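Local coordinates for extracellular solute-binding protein (Conexibacter woesei, PDB 4P98), which probably binds a small solute outside the cell membrane and delivers it to an ABC transporter, as a lipoprotein of the BMP (PnrA-like) family, at residues L128-G133 and L310-F315; A158-I163 and A174-T179. One frame throughout, in Å; residues are numbered along the deposited sequence.

Contact 1 (L128-G133 and L310-F315); sequences LGYLDG and LRLPNF
Tyr130, on helix 125-137, faces the irregular tail 310-315 that follows helix 294-307, and the backbones stay well apart, their nearest CA atoms being those of Tyr130 and Leu312 at 9.0 Å. The long phenol of Tyr130 bridges that distance, with CG anti to the backbone N (chi1 -166°). Leu312 lays CD2 obliquely over one face of the Tyr130 ring, 3.6 Å from its centroid and 19° off the normal, a CH-pi contact displaced toward Tyr130 CE1 (3.4 Å). Leucine suits the place because one branch can sit on the ring while the side chain also packs on Leu305 of helix 294-307. At the far end of the phenol, Leu310 CD2 packs against Tyr130 OH at 3.9 Å, the two side chains coming from opposite directions. Phe315 closes the near end, its CZ lying 3.9 Å from Tyr130 CD1. With an alanine in place of Tyr130, the Leu312 methyl would probably lose its ring face and a gap open between the tail and helix 125-137. Leu310 rests on Leu305 too, while Tyr130 and Phe315 share Ala165 of helix 154-170. This is apolar packing of a C-terminal tail across helices of a two-domain, periplasmic-binding-protein-like fold.

Contact 2 (A158-I163 and A174-T179); sequences ATHKGI and ASYEET
A helix-on-sheet contact with a polar centre joins helix 154-170 to strand 175-180, the second strand of a beta-alpha-beta unit that begins with strand 144-149. The helix segment 158-163 and the strand run almost antiparallel, at 164°, with their axes 10.7 Å apart, so large side chains span the layer. His160 and Glu178 make the main link: His160 ND1 donates to Glu178 OE1 at 2.8 Å, with an N-H...O angle of 151°. The acceptor lies close to the imidazole plane, yet ND1 meets the carboxylate from above its plane. Tyr176 OH donates to the same Glu178 OE1 at 2.5 Å, arriving from the opposite face, so two side-chain donors grip this oxygen. Glu178 reaches them by placing CG between its backbone N and carbonyl carbon (chi1 72°) and extending from there. A water lies 3.0 Å from Glu178 OE1 and more weakly against His160 O; with more acceptors in range than protons, it need not serve both. The paired donors would probably stabilise the carboxylate in its charged form. Histidine suits this buried place because both ring nitrogens are used: bonds from ND1 to Glu178 and NE2 to Thr208 OG1 together fix the ring's rotation. Beside the polar cluster, Ile163 CG2 packs against Tyr176 CE1 at 3.6 Å, the two side chains crossing at about a right angle. Tyr176 thus serves both chemistries, its ring apolar and its hydroxyl polar. The whole is a beta-alpha-beta crossover in a parallel sheet of order 2-1-3-4-5, as in type I periplasmic binding proteins, its helix tied to the edge strand by a His-carboxylate hydrogen bond.

Helix 154-170 links the two contacts, whose centres lie about 11 Å apart. In contact 2 it meets its own sheet; on another side it receives helix 125-137 and the C-terminal tail of contact 1. Gly129 O packs on Ile163 CG1 at 3.5 Å, and Phe315 O lies 3.5 Å from Ala158 CB. Gly129 suits this helix crossing because a CB there would run into Thr159 O. Both contacts are partly buried, neither wholly core nor surface. Their chemistry differs: contact 1 joins parts distant in sequence through apolar and aromatic packing, whereas contact 2, nested within that long loop, joins neighbours in sequence through a shared carboxylate oxygen.

Contact 1 (L128-G133 and L310-F315)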
# COMPACT_ATOMS: atom_id res chain seq x y z
N LEU A 128 -7.37 1.84 -0.21
CA LEU A 128 -6.77 0.94 -1.19
C LEU A 128 -7.85 0.07 -1.81
O LEU A 128 -7.89 -0.11 -3.03
CB LEU A 128 -5.72 0.03 -0.56
CG LEU A 128 -4.47 0.66 0.05
CD1 LEU A 128 -3.71 -0.45 0.79
CD2 LEU A 128 -3.57 1.29 -0.99
N GLY A 129 -8.74 -0.45 -0.97
CA GLY A 129 -9.86 -1.25 -1.45
C GLY A 129 -10.75 -0.45 -2.39
O GLY A 129 -11.09 -0.91 -3.48
N TYR A 130 -11.09 0.77 -1.97
CA TYR A 130 -11.97 1.62 -2.76
C TYR A 130 -11.40 1.87 -4.16
O TYR A 130 -12.13 1.77 -5.14
CB TYR A 130 -12.26 2.94 -2.05
CG TYR A 130 -13.40 3.71 -2.66
CD1 TYR A 130 -14.71 3.51 -2.23
CD2 TYR A 130 -13.18 4.61 -3.70
CE1 TYR A 130 -15.76 4.21 -2.78
CE2 TYR A 130 -14.24 5.33 -4.26
CZ TYR A 130 -15.52 5.12 -3.80
OH TYR A 130 -16.58 5.80 -4.37
N LEU A 131 -10.11 2.17 -4.27
CA LEU A 131 -9.50 2.41 -5.57
C LEU A 131 -9.51 1.15 -6.45
O LEU A 131 -9.75 1.23 -7.65
CB LEU A 131 -8.08 2.96 -5.41
CG LEU A 131 -7.33 3.26 -6.69
CD1 LEU A 131 -8.11 4.25 -7.57
CD2 LEU A 131 -5.95 3.78 -6.38
N ASP A 132 -9.24 -0.01 -5.86
CA ASP A 132 -9.31 -1.27 -6.61
C ASP A 132 -10.70 -1.50 -7.19
O ASP A 132 -10.85 -1.83 -8.37
CB ASP A 132 -8.97 -2.46 -5.72
CG ASP A 132 -7.55 -2.46 -5.28
OD1 ASP A 132 -6.68 -1.96 -6.02
OD2 ASP A 132 -7.31 -2.99 -4.17
N GLY A 133 -11.71 -1.33 -6.34
CA GLY A 133 -13.10 -1.52 -6.72
C GLY A 133 -13.55 -0.51 -7.77
O GLY A 133 -14.28 -0.85 -8.70
N LEU A 310 -16.83 14.20 -2.77
CA LEU A 310 -17.03 12.82 -2.34
C LEU A 310 -16.40 12.64 -0.97
O LEU A 310 -15.25 13.01 -0.76
CB LEU A 310 -16.42 11.85 -3.34
CG LEU A 310 -16.50 10.36 -2.98
CD1 LEU A 310 -17.94 9.89 -2.78
CD2 LEU A 310 -15.83 9.57 -4.08
N ARG A 311 -17.17 12.09 -0.03
CA ARG A 311 -16.64 11.72 1.28
C ARG A 311 -16.90 10.22 1.48
O ARG A 311 -17.98 9.74 1.17
CB ARG A 311 -17.29 12.55 2.39
CG ARG A 311 -16.84 14.01 2.38
CD ARG A 311 -17.61 14.87 3.37
NE ARG A 311 -17.29 14.51 4.75
CZ ARG A 311 -17.89 15.02 5.83
NH1 ARG A 311 -18.86 15.93 5.70
NH2 ARG A 311 -17.53 14.63 7.04
N LEU A 312 -15.90 9.50 1.96
CA LEU A 312 -15.99 8.05 2.11
C LEU A 312 -16.33 7.70 3.54
O LEU A 312 -15.84 8.34 4.47
CB LEU A 312 -14.67 7.39 1.72
CG LEU A 312 -14.22 7.56 0.27
CD1 LEU A 312 -12.80 7.07 0.06
CD2 LEU A 312 -15.17 6.87 -0.69
N PRO A 313 -17.14 6.65 3.74
CA PRO A 313 -17.38 6.21 5.12
C PRO A 313 -16.15 5.56 5.75
O PRO A 313 -15.15 5.31 5.07
CB PRO A 313 -18.50 5.17 4.97
CG PRO A 313 -18.40 4.69 3.56
CD PRO A 313 -17.84 5.82 2.75
N ASN A 314 -16.22 5.32 7.06
CA ASN A 314 -15.24 4.51 7.74
C ASN A 314 -15.59 3.07 7.34
O ASN A 314 -16.70 2.61 7.57
CB ASN A 314 -15.34 4.70 9.26
CG ASN A 314 -14.33 3.86 10.02
OD1 ASN A 314 -13.65 3.01 9.46
ND2 ASN A 314 -14.24 4.10 11.33
N PHE A 315 -14.65 2.38 6.72
CA PHE A 315 -14.93 1.04 6.24
C PHE A 315 -14.73 -0.04 7.31
O PHE A 315 -14.95 -1.21 7.03
CB PHE A 315 -14.09 0.74 4.99
CG PHE A 315 -14.51 1.55 3.78
CD1 PHE A 315 -15.76 1.36 3.20
CD2 PHE A 315 -13.67 2.51 3.23
CE1 PHE A 315 -16.14 2.09 2.09
CE2 PHE A 315 -14.05 3.24 2.12
CZ PHE A 315 -15.29 3.03 1.55

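Contact 2 (A158-I163 and A174-T179)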
# COMPACT_ATOMS: atom_id res chain seq x y z
N ALA A 158 -12.27 -4.46 6.20
CA ALA A 158 -12.38 -3.05 5.80
C ALA A 158 -11.93 -2.84 4.34
O ALA A 158 -12.60 -2.12 3.56
CB ALA A 158 -11.60 -2.16 6.74
N THR A 159 -10.82 -3.47 3.96
CA THR A 159 -10.33 -3.40 2.59
C THR A 159 -11.40 -3.89 1.62
O THR A 159 -11.66 -3.25 0.59
CB THR A 159 -9.03 -4.22 2.40
OG1 THR A 159 -8.01 -3.76 3.32
CG2 THR A 159 -8.51 -4.07 0.98
N HIS A 160 -12.00 -5.03 1.95
CA HIS A 160 -13.04 -5.64 1.12
C HIS A 160 -14.34 -4.84 1.06
O HIS A 160 -15.00 -4.80 0.02
CB HIS A 160 -13.32 -7.06 1.56
CG HIS A 160 -12.29 -8.02 1.07
ND1 HIS A 160 -12.57 -9.04 0.18
CD2 HIS A 160 -10.96 -8.10 1.31
CE1 HIS A 160 -11.47 -9.71 -0.09
NE2 HIS A 160 -10.47 -9.16 0.57
N LYS A 161 -14.71 -4.23 2.18
CA LYS A 161 -15.85 -3.31 2.20
C LYS A 161 -15.58 -2.13 1.25
O LYS A 161 -16.48 -1.69 0.53
CB LYS A 161 -16.14 -2.84 3.63
CG LYS A 161 -17.52 -2.23 3.83
CD LYS A 161 -17.85 -2.07 5.31
CE LYS A 161 -19.25 -1.50 5.50
NZ LYS A 161 -19.50 -1.18 6.93
N GLY A 162 -14.33 -1.66 1.23
CA GLY A 162 -13.88 -0.64 0.28
C GLY A 162 -14.02 -1.04 -1.17
O GLY A 162 -14.54 -0.27 -1.99
N ILE A 163 -13.58 -2.25 -1.51
CA ILE A 163 -13.68 -2.75 -2.88
C ILE A 163 -15.12 -2.71 -3.35
O ILE A 163 -15.41 -2.23 -4.46
CB ILE A 163 -13.16 -4.20 -3.03
CG1 ILE A 163 -11.66 -4.25 -2.78
CG2 ILE A 163 -13.48 -4.74 -4.43
CD1 ILE A 163 -11.09 -5.66 -2.77
N ALA A 174 -22.62 -4.06 -11.71
CA ALA A 174 -21.71 -5.21 -11.57
C ALA A 174 -22.06 -6.07 -10.36
O ALA A 174 -22.55 -5.56 -9.35
CB ALA A 174 -20.28 -4.75 -11.48
N SER A 175 -21.84 -7.37 -10.48
CA SER A 175 -22.04 -8.28 -9.36
C SER A 175 -20.66 -8.63 -8.79
O SER A 175 -19.63 -8.49 -9.46
CB SER A 175 -22.82 -9.53 -9.76
OG SER A 175 -22.05 -10.31 -10.65
N TYR A 176 -20.66 -9.08 -7.54
CA TYR A 176 -19.43 -9.19 -6.77
C TYR A 176 -19.51 -10.40 -5.85
O TYR A 176 -20.53 -10.63 -5.20
CB TYR A 176 -19.24 -7.91 -5.95
CG TYR A 176 -18.05 -7.91 -5.02
CD1 TYR A 176 -16.77 -7.59 -5.46
CD2 TYR A 176 -18.21 -8.24 -3.68
CE1 TYR A 176 -15.68 -7.59 -4.58
CE2 TYR A 176 -17.14 -8.26 -2.80
CZ TYR A 176 -15.89 -7.92 -3.25
OH TYR A 176 -14.86 -7.95 -2.35
N GLU A 177 -18.43 -11.17 -5.82
CA GLU A 177 -18.28 -12.28 -4.87
C GLU A 177 -16.86 -12.23 -4.34
O GLU A 177 -15.94 -11.82 -5.04
CB GLU A 177 -18.54 -13.64 -5.54
CG GLU A 177 -18.81 -14.76 -4.54
CD GLU A 177 -18.98 -16.14 -5.18
OE1 GLU A 177 -19.31 -16.23 -6.39
OE2 GLU A 177 -18.78 -17.14 -4.45
N GLU A 178 -16.69 -12.66 -3.10
CA GLU A 178 -15.37 -12.69 -2.49
C GLU A 178 -15.19 -13.95 -1.65
O GLU A 178 -16.16 -14.56 -1.18
CB GLU A 178 -15.13 -11.43 -1.65
CG GLU A 178 -15.94 -11.41 -0.37
CD GLU A 178 -16.08 -10.03 0.24
OE1 GLU A 178 -15.34 -9.09 -0.15
OE2 GLU A 178 -16.93 -9.89 1.13
N THR A 179 -13.94 -14.34 -1.49
CA THR A 179 -13.56 -15.51 -0.72
C THR A 179 -12.34 -15.17 0.10
O THR A 179 -11.42 -14.51 -0.39
CB THR A 179 -13.21 -16.69 -1.65
OG1 THR A 179 -14.35 -17.04 -2.43
CG2 THR A 179 -12.78 -17.92 -0.86
O HOH W 1 -17.04 -6.79 0.76